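Local coordinates for protein putative hexose oxidase (Nonomuraea sp. ATCC 39727, PDB 5AWV) that binds FAD through two covalent links and probably oxidises a hexose of glycopeptide antibiotics such as teicoplanin, as a member of the oxygen-dependent FAD-linked oxidoreductases, at residues 248-253 / 348-353; 255-260 / 338-343; 365-370 / 473-478. One frame throughout, in Å; residues are numbered along the deposited sequence.

Interaction 1. Residues 248-253 / 348-353; sequences ATLLTS and QRWLAS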
loop_
_atom_site.group_PDB
_atom_site.type_symbol
_atom_site.label_atom_id
_atom_site.label_comp_id
_atom_site.label_asym_id
_atom_site.label_seq_id
_atom_site.Cartn_x
_atom_site.Cartn_y
_atom_site.Cartn_z
ATOM N N ALA A 248 -4.611 23.103 -1.000
ATOM C CA ALA A 248 -6.023 23.422 -0.821
ATOM C C ALA A 248 -6.875 22.948 -1.989
ATOM O O ALA A 248 -7.957 22.365 -1.792
ATOM C CB ALA A 248 -6.181 24.905 -0.657
ATOM N N THR A 249 -6.334 23.116 -3.217
ATOM C CA THR A 249 -7.022 22.759 -4.438
ATOM C C THR A 249 -6.065 22.251 -5.499
ATOM O O THR A 249 -4.877 22.566 -5.459
ATOM C CB THR A 249 -7.790 23.946 -5.053
ATOM O OG1 THR A 249 -6.871 24.922 -5.387
ATOM C CG2 THR A 249 -8.765 24.583 -4.082
ATOM N N LEU A 250 -6.624 21.403 -6.372
ATOM C CA LEU A 250 -5.942 20.827 -7.506
ATOM C C LEU A 250 -6.634 21.279 -8.784
ATOM O O LEU A 250 -7.892 21.364 -8.822
ATOM C CB LEU A 250 -6.003 19.305 -7.422
ATOM C CG LEU A 250 -5.286 18.722 -6.191
ATOM C CD1 LEU A 250 -5.758 17.279 -5.984
ATOM C CD2 LEU A 250 -3.768 18.732 -6.330
ATOM N N LEU A 251 -5.843 21.582 -9.788
ATOM C CA LEU A 251 -6.367 21.617 -11.143
ATOM C C LEU A 251 -6.227 20.258 -11.801
ATOM O O LEU A 251 -5.149 19.645 -11.824
ATOM C CB LEU A 251 -5.615 22.742 -11.889
ATOM C CG LEU A 251 -6.184 23.519 -13.051
ATOM C CD1 LEU A 251 -7.559 24.120 -12.717
ATOM C CD2 LEU A 251 -5.184 24.632 -13.422
ATOM N N THR A 252 -7.319 19.750 -12.313
ATOM C CA THR A 252 -7.373 18.418 -12.886
ATOM C C THR A 252 -7.913 18.388 -14.334
ATOM O O THR A 252 -8.754 19.205 -14.715
ATOM C CB THR A 252 -8.224 17.488 -12.024
ATOM O OG1 THR A 252 -9.592 17.935 -12.032
ATOM C CG2 THR A 252 -7.703 17.473 -10.524
ATOM N N SER A 253 -7.424 17.449 -15.111
ATOM C CA SER A 253 -7.952 17.175 -16.407
ATOM C C SER A 253 -7.659 15.756 -16.778
ATOM O O SER A 253 -6.630 15.237 -16.362
ATOM C CB SER A 253 -7.224 18.135 -17.390
ATOM O OG SER A 253 -7.617 17.911 -18.738
ATOM N N GLN A 348 -10.484 21.328 -8.174
ATOM C CA GLN A 348 -11.133 20.506 -7.104
ATOM C C GLN A 348 -10.474 20.719 -5.760
ATOM O O GLN A 348 -9.271 20.803 -5.687
ATOM C CB GLN A 348 -10.958 19.037 -7.430
ATOM C CG GLN A 348 -11.404 18.710 -8.830
ATOM C CD GLN A 348 -11.713 17.256 -8.979
ATOM O OE1 GLN A 348 -12.645 16.763 -8.364
ATOM N NE2 GLN A 348 -10.944 16.563 -9.767
ATOM N N ARG A 349 -11.262 20.727 -4.688
ATOM C CA ARG A 349 -10.729 20.869 -3.375
ATOM C C ARG A 349 -10.116 19.525 -2.923
ATOM O O ARG A 349 -10.578 18.474 -3.311
ATOM C CB ARG A 349 -11.814 21.255 -2.374
ATOM C CG ARG A 349 -12.598 22.529 -2.681
ATOM C CD ARG A 349 -13.487 22.836 -1.453
ATOM N NE ARG A 349 -14.410 21.738 -1.092
ATOM C CZ ARG A 349 -15.589 21.499 -1.660
ATOM N NH1 ARG A 349 -16.032 22.228 -2.681
ATOM N NH2 ARG A 349 -16.301 20.466 -1.274
ATOM N N TRP A 350 -9.142 19.604 -2.054
ATOM C CA TRP A 350 -8.558 18.429 -1.467
ATOM C C TRP A 350 -9.621 17.614 -0.724
ATOM O O TRP A 350 -10.418 18.161 0.072
ATOM C CB TRP A 350 -7.469 18.854 -0.511
ATOM C CG TRP A 350 -6.714 17.722 0.061
ATOM C CD1 TRP A 350 -6.786 17.187 1.353
ATOM C CD2 TRP A 350 -5.760 16.982 -0.628
ATOM N NE1 TRP A 350 -5.889 16.140 1.485
ATOM C CE2 TRP A 350 -5.288 15.959 0.264
ATOM C CE3 TRP A 350 -5.328 16.991 -1.947
ATOM C CZ2 TRP A 350 -4.344 15.021 -0.118
ATOM C CZ3 TRP A 350 -4.361 16.057 -2.319
ATOM C CH2 TRP A 350 -3.905 15.080 -1.425
ATOM N N LEU A 351 -9.629 16.325 -1.033
ATOM C CA LEU A 351 -10.527 15.347 -0.524
ATOM C C LEU A 351 -11.992 15.743 -0.640
ATOM O O LEU A 351 -12.812 15.369 0.206
ATOM C CB LEU A 351 -10.198 14.988 0.938
ATOM C CG LEU A 351 -8.854 14.309 1.217
ATOM C CD1 LEU A 351 -8.605 14.288 2.701
ATOM C CD2 LEU A 351 -8.783 12.930 0.594
ATOM N N ALA A 352 -12.333 16.453 -1.689
ATOM C CA ALA A 352 -13.752 16.759 -1.909
ATOM C C ALA A 352 -14.646 15.548 -2.064
ATOM O O ALA A 352 -15.775 15.639 -1.678
ATOM C CB ALA A 352 -13.968 17.714 -3.075
ATOM N N SER A 353 -14.179 14.412 -2.538
ATOM C CA SER A 353 -14.965 13.126 -2.396
ATOM C C SER A 353 -14.074 12.166 -1.663
ATOM O O SER A 353 -12.846 12.286 -1.773
ATOM C CB SER A 353 -15.361 12.558 -3.751
ATOM O OG SER A 353 -14.343 12.875 -4.690
#
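Trp350 holds CG anti to its backbone N (chi1 -175°), whereas Leu250 and Gln348 both set CG beside the backbone N. The indole and the leucine thus run side by side, pointing the same way, and Leu250 CD1 meets the six-membered ring at its edge, 4.1 Å from Trp350 CE3. The Gln348 chain continues extended beyond CG and crosses Thr252 at about a right angle. Its NE2 donates to Thr252 OG1 at 3.0 Å, that oxygen lying 24° out of the amide plane; the same hydroxyl also bonds to Ile346 O. The backbones of the two segments pair antiparallel. Leu250 N reaches Gln348 O at 2.8 Å and Gln348 N reaches Leu250 O at 2.7 Å, both nearly along the C=O axis. Beyond the non-hydrogen-bonded pair Thr249 and Arg349, Trp350 N donates to Ala248 O at 3.0 Å, but from above the carbonyl plane, as the chain leaves the strand. Arg349, bent at chi3, bonds through NE to Asn44 OD1 of the second subunit. The arrangement is that of an antiparallel edge pairing, strand 340-349 on strand 249-257, ending in a type II beta turn from Arg349 to Ala352.

Interaction 2. Residues 255-260 / 338-343; sequences VTFDWA and PPAEVP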
loop_
_atom_site.group_PDB
_atom_site.type_symbol
_atom_site.label_atom_id
_atom_site.label_comp_id
_atom_site.label_asym_id
_atom_site.label_seq_id
_atom_site.Cartn_x
_atom_site.Cartn_y
_atom_site.Cartn_z
ATOM N N VAL A 255 -7.101 13.721 -20.391
ATOM C CA VAL A 255 -7.051 13.691 -21.845
ATOM C C VAL A 255 -7.495 12.261 -22.239
ATOM O O VAL A 255 -7.003 11.237 -21.648
ATOM C CB VAL A 255 -5.620 13.904 -22.372
ATOM C CG1 VAL A 255 -5.524 13.777 -23.895
ATOM C CG2 VAL A 255 -5.050 15.220 -21.955
ATOM N N THR A 256 -8.439 12.128 -23.177
ATOM C CA THR A 256 -8.862 10.811 -23.649
ATOM C C THR A 256 -8.319 10.542 -25.031
ATOM O O THR A 256 -8.242 11.450 -25.829
ATOM C CB THR A 256 -10.404 10.747 -23.578
ATOM O OG1 THR A 256 -10.805 10.997 -22.212
ATOM C CG2 THR A 256 -10.861 9.397 -23.877
ATOM N N PHE A 257 -7.927 9.324 -25.339
ATOM C CA PHE A 257 -7.465 8.969 -26.638
ATOM C C PHE A 257 -8.393 7.941 -27.189
ATOM O O PHE A 257 -9.026 7.210 -26.441
ATOM C CB PHE A 257 -6.064 8.381 -26.571
ATOM C CG PHE A 257 -5.086 9.305 -25.915
ATOM C CD1 PHE A 257 -4.446 10.265 -26.638
ATOM C CD2 PHE A 257 -4.840 9.223 -24.559
ATOM C CE1 PHE A 257 -3.549 11.126 -26.024
ATOM C CE2 PHE A 257 -3.945 10.084 -23.945
ATOM C CZ PHE A 257 -3.280 11.026 -24.686
ATOM N N ASP A 258 -8.434 7.820 -28.501
ATOM C CA ASP A 258 -9.367 6.890 -29.115
ATOM C C ASP A 258 -8.553 5.910 -29.879
ATOM O O ASP A 258 -7.739 6.274 -30.717
ATOM C CB ASP A 258 -10.322 7.670 -30.010
ATOM C CG ASP A 258 -11.401 6.802 -30.597
ATOM O OD1 ASP A 258 -11.378 5.551 -30.458
ATOM O OD2 ASP A 258 -12.273 7.391 -31.248
ATOM N N TRP A 259 -8.711 4.652 -29.569
ATOM C CA TRP A 259 -7.966 3.604 -30.293
ATOM C C TRP A 259 -8.312 3.553 -31.781
ATOM O O TRP A 259 -7.432 3.375 -32.603
ATOM C CB TRP A 259 -8.267 2.256 -29.757
ATOM C CG TRP A 259 -7.557 1.884 -28.497
ATOM C CD1 TRP A 259 -8.112 1.737 -27.264
ATOM C CD2 TRP A 259 -6.171 1.551 -28.386
ATOM N NE1 TRP A 259 -7.147 1.307 -26.384
ATOM C CE2 TRP A 259 -5.947 1.186 -27.046
ATOM C CE3 TRP A 259 -5.113 1.475 -29.306
ATOM C CZ2 TRP A 259 -4.697 0.783 -26.592
ATOM C CZ3 TRP A 259 -3.846 1.091 -28.862
ATOM C CH2 TRP A 259 -3.652 0.740 -27.520
ATOM N N ALA A 260 -9.586 3.761 -32.118
ATOM C CA ALA A 260 -10.044 3.663 -33.540
ATOM C C ALA A 260 -9.234 4.589 -34.435
ATOM O O ALA A 260 -8.735 4.196 -35.467
ATOM C CB ALA A 260 -11.536 3.949 -33.655
ATOM N N PRO A 338 -3.232 12.735 -33.333
ATOM C CA PRO A 338 -4.536 13.298 -33.685
ATOM C C PRO A 338 -5.688 12.837 -32.828
ATOM O O PRO A 338 -6.552 13.641 -32.509
ATOM C CB PRO A 338 -4.716 12.854 -35.137
ATOM C CG PRO A 338 -3.315 12.769 -35.666
ATOM C CD PRO A 338 -2.561 12.135 -34.507
ATOM N N PRO A 339 -5.710 11.547 -32.416
ATOM C CA PRO A 339 -6.921 11.072 -31.735
ATOM C C PRO A 339 -7.001 11.349 -30.225
ATOM O O PRO A 339 -7.441 10.451 -29.510
ATOM C CB PRO A 339 -6.905 9.545 -32.010
ATOM C CG PRO A 339 -5.476 9.214 -32.202
ATOM C CD PRO A 339 -4.787 10.438 -32.742
ATOM N N ALA A 340 -6.581 12.551 -29.778
ATOM C CA ALA A 340 -6.621 13.028 -28.363
ATOM C C ALA A 340 -7.783 14.053 -28.150
ATOM O O ALA A 340 -7.912 14.945 -28.940
ATOM C CB ALA A 340 -5.289 13.676 -28.022
ATOM N N GLU A 341 -8.591 13.909 -27.110
ATOM C CA GLU A 341 -9.642 14.836 -26.676
ATOM C C GLU A 341 -9.296 15.477 -25.279
ATOM O O GLU A 341 -8.986 14.771 -24.309
ATOM C CB GLU A 341 -10.975 14.082 -26.571
ATOM C CG GLU A 341 -12.198 14.955 -26.235
ATOM C CD GLU A 341 -12.612 15.118 -24.751
ATOM O OE1 GLU A 341 -13.167 16.198 -24.401
ATOM O OE2 GLU A 341 -12.456 14.184 -23.927
ATOM N N VAL A 342 -9.307 16.795 -25.191
ATOM C CA VAL A 342 -8.872 17.567 -24.031
ATOM C C VAL A 342 -10.016 18.438 -23.501
ATOM O O VAL A 342 -10.363 19.435 -24.090
ATOM C CB VAL A 342 -7.714 18.474 -24.392
ATOM C CG1 VAL A 342 -7.200 19.235 -23.158
ATOM C CG2 VAL A 342 -6.626 17.663 -25.079
ATOM N N PRO A 343 -10.572 18.087 -22.355
ATOM C CA PRO A 343 -11.603 18.876 -21.727
ATOM C C PRO A 343 -11.039 20.098 -21.010
ATOM O O PRO A 343 -9.855 20.233 -20.815
ATOM C CB PRO A 343 -12.208 17.896 -20.717
ATOM C CG PRO A 343 -11.043 17.065 -20.293
ATOM C CD PRO A 343 -10.152 16.927 -21.511
HETATM O O HOH W 1 -11.434 13.471 -21.265
#
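An antiparallel pairing at the rim of the seven-stranded sheet joins the end of strand 249-257 to the start of the outermost strand 340-349. Thr256 and Glu341 form the hydrogen-bonded pair: Thr256 N donates to Glu341 O at 2.9 Å in the carbonyl plane, and Glu341 N returns a nearly straight bond (171°) to Thr256 O. One step on, past the non-hydrogen-bonded pair Phe257 and Ala340, Asp258 N bonds to Pro339 O at 3.0 Å in a more bent geometry (139°), while the pyrrolidine of Pro339 lies against Asp258 O through CB. The two faces differ in character. On the face of Phe257 and Ala340, the phenyl meets the methyl obliquely, Phe257 CE1 lying 3.7 Å from Ala340 CB. Val255 places CG1 anti to its backbone N, which brings that methyl 4.1 Å from Ala340 CB and near Val342 CG2; Ile334 of helix 322-334 packs against all three of these residues. On the other face Thr256 and Glu341 lie side by side. Glu341 has CG anti to its backbone N and then bends at chi2 (-93°), leaving its carboxylate too far from the threonine for a direct bond. A water fills the step, accepting from Thr256 OG1 at 2.7 Å and donating to Glu341 OE2 at 2.9 Å.

Interaction 3. Residues 365-370 / 473-478; sequences KTKAGY and YPDSDL. With N1L (2-amino-2-deoxy-beta-D-glucopyranuronic acid), chain B.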
loop_
_atom_site.group_PDB
_atom_site.type_symbol
_atom_site.label_atom_id
_atom_site.label_comp_id
_atom_site.label_asym_id
_atom_site.label_seq_id
_atom_site.Cartn_x
_atom_site.Cartn_y
_atom_site.Cartn_z
ATOM N N LYS A 365 -3.534 -9.688 -12.536
ATOM C CA LYS A 365 -2.085 -9.842 -12.426
ATOM C C LYS A 365 -1.443 -8.579 -12.932
ATOM O O LYS A 365 -1.732 -8.130 -14.065
ATOM C CB LYS A 365 -1.613 -10.997 -13.290
ATOM C CG LYS A 365 -0.128 -11.154 -13.473
ATOM C CD LYS A 365 0.476 -11.656 -12.241
ATOM C CE LYS A 365 1.939 -11.968 -12.422
ATOM N NZ LYS A 365 2.503 -12.290 -11.083
ATOM N N THR A 366 -0.554 -7.996 -12.114
ATOM C CA THR A 366 0.147 -6.836 -12.468
ATOM C C THR A 366 1.629 -7.155 -12.390
ATOM O O THR A 366 2.090 -7.811 -11.435
ATOM C CB THR A 366 -0.166 -5.674 -11.495
ATOM O OG1 THR A 366 -1.521 -5.321 -11.545
ATOM C CG2 THR A 366 0.661 -4.441 -11.830
ATOM N N LYS A 367 2.366 -6.769 -13.395
ATOM C CA LYS A 367 3.814 -6.899 -13.463
ATOM C C LYS A 367 4.343 -5.493 -13.531
ATOM O O LYS A 367 3.606 -4.583 -13.958
ATOM C CB LYS A 367 4.249 -7.757 -14.644
ATOM C CG LYS A 367 3.575 -9.107 -14.653
ATOM C CD LYS A 367 3.820 -10.011 -15.824
ATOM C CE LYS A 367 5.268 -10.333 -16.000
ATOM N NZ LYS A 367 5.794 -11.283 -14.973
ATOM N N ALA A 368 5.576 -5.252 -13.147
ATOM C CA ALA A 368 6.044 -3.829 -12.975
ATOM C C ALA A 368 7.530 -3.622 -13.269
ATOM O O ALA A 368 8.333 -4.558 -13.251
ATOM C CB ALA A 368 5.765 -3.422 -11.503
ATOM N N GLY A 369 7.870 -2.380 -13.573
ATOM C CA GLY A 369 9.241 -1.923 -13.819
ATOM C C GLY A 369 9.348 -0.463 -13.478
ATOM O O GLY A 369 8.325 0.262 -13.464
ATOM N N TYR A 370 10.560 0.000 -13.158
ATOM C CA TYR A 370 10.874 1.385 -13.073
ATOM C C TYR A 370 11.522 1.845 -14.385
ATOM O O TYR A 370 12.346 1.132 -14.936
ATOM C CB TYR A 370 11.889 1.614 -11.999
ATOM C CG TYR A 370 11.349 1.704 -10.615
ATOM C CD1 TYR A 370 10.842 2.925 -10.146
ATOM C CD2 TYR A 370 11.460 0.633 -9.733
ATOM C CE1 TYR A 370 10.395 3.051 -8.839
ATOM C CE2 TYR A 370 10.998 0.755 -8.412
ATOM C CZ TYR A 370 10.468 1.962 -7.964
ATOM O OH TYR A 370 9.993 2.149 -6.695
ATOM N N TYR A 473 4.535 -3.661 -5.509
ATOM C CA TYR A 473 3.932 -4.397 -6.639
ATOM C C TYR A 473 4.589 -5.755 -6.874
ATOM O O TYR A 473 5.163 -6.044 -7.959
ATOM C CB TYR A 473 4.108 -3.561 -7.900
ATOM C CG TYR A 473 3.496 -2.221 -7.952
ATOM C CD1 TYR A 473 2.465 -1.806 -7.103
ATOM C CD2 TYR A 473 4.054 -1.266 -8.861
ATOM C CE1 TYR A 473 1.955 -0.510 -7.174
ATOM C CE2 TYR A 473 3.519 0.041 -8.974
ATOM C CZ TYR A 473 2.459 0.422 -8.149
ATOM O OH TYR A 473 1.951 1.776 -8.302
ATOM N N PRO A 474 4.570 -6.584 -5.846
ATOM C CA PRO A 474 5.291 -7.855 -5.960
ATOM C C PRO A 474 4.756 -8.750 -7.103
ATOM O O PRO A 474 3.567 -8.812 -7.351
ATOM C CB PRO A 474 5.071 -8.519 -4.646
ATOM C CG PRO A 474 3.720 -7.994 -4.228
ATOM C CD PRO A 474 3.694 -6.560 -4.677
ATOM N N ASP A 475 5.673 -9.431 -7.717
ATOM C CA ASP A 475 5.407 -10.342 -8.861
ATOM C C ASP A 475 6.356 -11.580 -8.755
ATOM O O ASP A 475 7.538 -11.465 -9.050
ATOM C CB ASP A 475 5.717 -9.602 -10.113
ATOM C CG ASP A 475 5.558 -10.475 -11.392
ATOM O OD1 ASP A 475 5.005 -11.610 -11.329
ATOM O OD2 ASP A 475 5.961 -9.937 -12.456
ATOM N N SER A 476 5.801 -12.721 -8.302
ATOM C CA SER A 476 6.489 -14.010 -8.205
ATOM C C SER A 476 7.132 -14.497 -9.482
ATOM O O SER A 476 8.072 -15.262 -9.393
ATOM C CB SER A 476 5.492 -15.095 -7.759
ATOM O OG SER A 476 5.320 -14.744 -6.403
ATOM N N ASP A 477 6.711 -13.955 -10.653
ATOM C CA ASP A 477 7.284 -14.318 -11.908
ATOM C C ASP A 477 8.716 -13.881 -11.974
ATOM O O ASP A 477 9.524 -14.480 -12.755
ATOM C CB ASP A 477 6.553 -13.715 -13.124
ATOM C CG ASP A 477 5.116 -14.138 -13.262
ATOM O OD1 ASP A 477 4.565 -15.004 -12.553
ATOM O OD2 ASP A 477 4.488 -13.561 -14.138
ATOM N N LEU A 478 9.095 -12.878 -11.177
ATOM C CA LEU A 478 10.457 -12.395 -11.216
ATOM C C LEU A 478 11.438 -13.377 -10.549
ATOM O O LEU A 478 12.629 -13.320 -10.784
ATOM C CB LEU A 478 10.618 -11.045 -10.542
ATOM C CG LEU A 478 9.928 -9.873 -11.268
ATOM C CD1 LEU A 478 10.341 -8.524 -10.640
ATOM C CD2 LEU A 478 10.261 -9.948 -12.742
HETATM C C1 N1L B . -4.907 -0.184 -9.085
HETATM C C2 N1L B . -4.461 -1.352 -10.105
HETATM C C3 N1L B . -3.112 -1.994 -9.730
HETATM C C4 N1L B . -2.092 -0.879 -9.643
HETATM C C5 N1L B . -2.465 0.056 -8.460
HETATM C C6 N1L B . -1.403 1.156 -8.201
HETATM N N2 N1L B . -5.447 -2.424 -10.232
HETATM O O3 N1L B . -2.649 -2.961 -10.789
HETATM O O4 N1L B . -0.685 -1.429 -9.513
HETATM O O5 N1L B . -3.741 0.744 -8.772
HETATM O O6B N1L B . -1.595 2.359 -8.938
HETATM O O6A N1L B . -0.159 0.749 -8.612
HETATM O O HOH W 2 1.900 -9.577 -9.491
HETATM O O HOH W 3 6.968 -7.550 -12.171
#
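Two lysines of strand 363-371, on alternate residues, reach one pair of aspartates by different torsions. Lys365 sets CG anti to its backbone N, bends once at chi2 (73°) and then runs straight, so that NZ meets Asp475 OD1 at 2.6 Å from above the carboxylate plane. Lys367 starts with CG beside the backbone N and folds over at chi3 and chi4 (59° and 73°). Its NZ is thereby shared between the syn lone pair of Asp475 OD2, at 2.9 Å, and the anti lone pair of Asp477 OD2, at 2.8 Å. Asp475, with CG anti to its backbone N, also accepts from Asp477 N through OD1, an Asx turn that holds the carboxylate in place. Asp477 OD1 has a further partner in Arg446, and this buried charge balance would probably keep both aspartates ionised. One water accepts from Lys365 NZ and donates to Thr366 O and Pro474 O; a second links Ala368 N to Asp475 OD2. Ala368 CB touches the edge of Tyr473 at CD2, 3.8 Å away. One face of that ring looks on the aminoglucuronate, whose O4 lies offset toward the rim, and the phenol oxygen is hydrogen-bonded to Tyr165 OH. Thr366 OG1 lies 2.7 Å from O3 of the same sugar. A buried salt-bridge network thus backs the sugar pocket where the substrate-side sheet meets the berberine-like C-terminal region beside the flavin, as in berberine-bridge-type oxidases.

In the fold
From the N terminus, the chain first completes the strands of the flavin-binding part and then enters strand 249-257, which supplies the first segments of interactions 1 and 2. After strands 291-298 and 309-316 and helix 322-334 it returns along strand 340-349. Interaction 2 closes first and interaction 1 second, so the smaller loop lies within the larger; their centres are 23 Å apart along the same strand pair. Interaction 3 opens only afterwards, at strand 363-371 on the other edge of the same seven-stranded sheet, and closes in the loop before helix 490-495. It ties that edge to the C-terminal region beside the flavin.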